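Local coordinates for At5g01750 protein (Arabidopsis thaliana, PDB 1ZXU), which is of uncertain function but might be related to the phospholipid scramblase and tubby-like superfamily of membrane-tethered transcription factors, at residues Ile167-His172 and Phe187-Tyr192. Sequence-based numbering, arbitrary orientation.
Sequences IVAQMH and FSVTVY
The ring of Tyr-192 lies against the strand 167-172, its edge turned to the backbone N of Ala-169 and the carbonyl of Val-168. CG2 of Thr-190, two residues earlier in the chain, rests on one face near the rim, while CG2 of Ile-167 approaches CE2 obliquely at 3.7 Å and CB of Gln-170 meets the edge. At the other end, selenium of Met-171 (a selenomethionine) sits over one face of Phe-187, 4.5 Å from the ring centroid and offset toward the rim, a Met-aromatic contact; the His-172 ring turns an edge toward the Ser-188 and Thr-190 side chains. The Met-171 chain is extended until it bends at chi3 (-79°), where CE lies 3.7 Å from Val-189 CG2. One water joins Tyr-192 OH to Gln-170 OE1; the Gln-170 amide is fixed through its nitrogen too, NE2 donating to Met-171 O at 3.2 Å. An alanine in place of Tyr-192 would probably leave the Ile-167 methyl without its aromatic neighbour and the bridging water without one partner. The strands are antiparallel; Gln-170 N donates to Thr-190 O at 2.9 Å and Thr-190 N to Gln-170 O at 2.8 Å, and His-172 and Ser-188 pair likewise. Thr-190 OG1 is hydrogen-bonded to Asp-39. Strand 158-161 pairs along the other edge of 167-172, where Val-168 and Ala-169 form a classic beta bulge opposite Val-159; strand 38-43 flanks 187-191 and closes the barrel, and helix 197-211 packs on Ala-169, Val-189 and Val-191.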
# COMPACT_ATOMS: atom_id res chain seq x y z
N ILE A 167 -14.29 1.49 7.08
CA ILE A 167 -13.29 2.20 6.19
C ILE A 167 -12.00 2.36 6.99
O ILE A 167 -11.99 2.86 8.11
CB ILE A 167 -13.78 3.58 5.82
CG1 ILE A 167 -14.96 3.46 4.87
CG2 ILE A 167 -12.69 4.43 5.09
CD1 ILE A 167 -15.72 4.77 4.74
N VAL A 168 -10.88 1.91 6.38
CA VAL A 168 -9.56 2.09 6.99
C VAL A 168 -8.71 3.18 6.30
O VAL A 168 -7.76 3.66 6.90
CB VAL A 168 -8.76 0.76 7.09
CG1 VAL A 168 -9.53 -0.26 8.00
CG2 VAL A 168 -8.52 0.18 5.76
N ALA A 169 -9.07 3.51 5.06
CA ALA A 169 -8.39 4.59 4.33
C ALA A 169 -9.26 5.13 3.24
O ALA A 169 -10.07 4.39 2.66
CB ALA A 169 -7.06 4.12 3.73
N GLN A 170 -9.06 6.40 2.94
CA GLN A 170 -9.89 7.06 1.94
C GLN A 170 -9.09 8.06 1.09
O GLN A 170 -8.43 8.92 1.64
CB GLN A 170 -10.99 7.82 2.72
CG GLN A 170 -11.76 8.86 1.95
CD GLN A 170 -12.96 8.26 1.33
OE1 GLN A 170 -13.86 7.82 2.05
NE2 GLN A 170 -12.99 8.18 -0.02
N MSE A 171 -9.18 7.93 -0.23
CA MSE A 171 -8.59 8.87 -1.14
C MSE A 171 -9.45 10.13 -1.33
O MSE A 171 -10.70 10.05 -1.27
CB MSE A 171 -8.38 8.15 -2.49
CG MSE A 171 -7.46 8.89 -3.42
SE MSE A 171 -7.15 7.70 -4.91
CE MSE A 171 -5.82 6.56 -4.06
N HIS A 172 -8.78 11.28 -1.51
CA HIS A 172 -9.46 12.58 -1.78
C HIS A 172 -8.73 13.26 -2.91
O HIS A 172 -7.51 13.23 -2.94
CB HIS A 172 -9.32 13.57 -0.60
CG HIS A 172 -9.53 12.97 0.73
ND1 HIS A 172 -8.48 12.56 1.54
CD2 HIS A 172 -10.67 12.73 1.43
CE1 HIS A 172 -8.97 12.08 2.66
NE2 HIS A 172 -10.29 12.16 2.63
N PHE A 187 -3.92 14.03 -5.37
CA PHE A 187 -4.77 13.43 -4.37
C PHE A 187 -3.98 13.20 -3.09
O PHE A 187 -2.74 13.27 -3.09
CB PHE A 187 -5.28 12.09 -4.88
CG PHE A 187 -4.20 11.01 -4.95
CD1 PHE A 187 -3.92 10.19 -3.85
CD2 PHE A 187 -3.52 10.79 -6.15
CE1 PHE A 187 -2.92 9.18 -3.94
CE2 PHE A 187 -2.55 9.79 -6.26
CZ PHE A 187 -2.24 8.98 -5.17
N SER A 188 -4.72 12.95 -2.02
CA SER A 188 -4.08 12.39 -0.82
C SER A 188 -4.87 11.22 -0.35
O SER A 188 -5.99 11.01 -0.82
CB SER A 188 -3.95 13.41 0.29
OG SER A 188 -5.23 13.85 0.70
N VAL A 189 -4.24 10.39 0.48
CA VAL A 189 -4.98 9.26 1.04
C VAL A 189 -4.95 9.43 2.57
O VAL A 189 -3.91 9.48 3.16
CB VAL A 189 -4.35 7.91 0.68
CG1 VAL A 189 -5.10 6.75 1.36
CG2 VAL A 189 -4.41 7.65 -0.81
N THR A 190 -6.13 9.53 3.18
CA THR A 190 -6.24 9.54 4.67
C THR A 190 -6.18 8.13 5.18
O THR A 190 -6.98 7.27 4.77
CB THR A 190 -7.53 10.21 5.14
OG1 THR A 190 -7.58 11.54 4.62
CG2 THR A 190 -7.58 10.19 6.70
N VAL A 191 -5.22 7.87 6.07
CA VAL A 191 -5.19 6.58 6.78
C VAL A 191 -5.76 6.85 8.18
O VAL A 191 -5.29 7.75 8.92
CB VAL A 191 -3.74 6.14 6.95
CG1 VAL A 191 -3.63 4.88 7.80
CG2 VAL A 191 -3.10 6.00 5.55
N TYR A 192 -6.76 6.08 8.55
CA TYR A 192 -7.44 6.41 9.82
C TYR A 192 -6.64 5.92 11.01
O TYR A 192 -5.71 5.11 10.88
CB TYR A 192 -8.89 5.87 9.76
CG TYR A 192 -9.68 6.76 8.80
CD1 TYR A 192 -10.08 8.06 9.20
CD2 TYR A 192 -9.96 6.35 7.50
CE1 TYR A 192 -10.77 8.89 8.34
CE2 TYR A 192 -10.70 7.20 6.62
CZ TYR A 192 -11.08 8.46 7.06
OH TYR A 192 -11.76 9.28 6.20
O HOH W 1 -13.92 8.16 4.84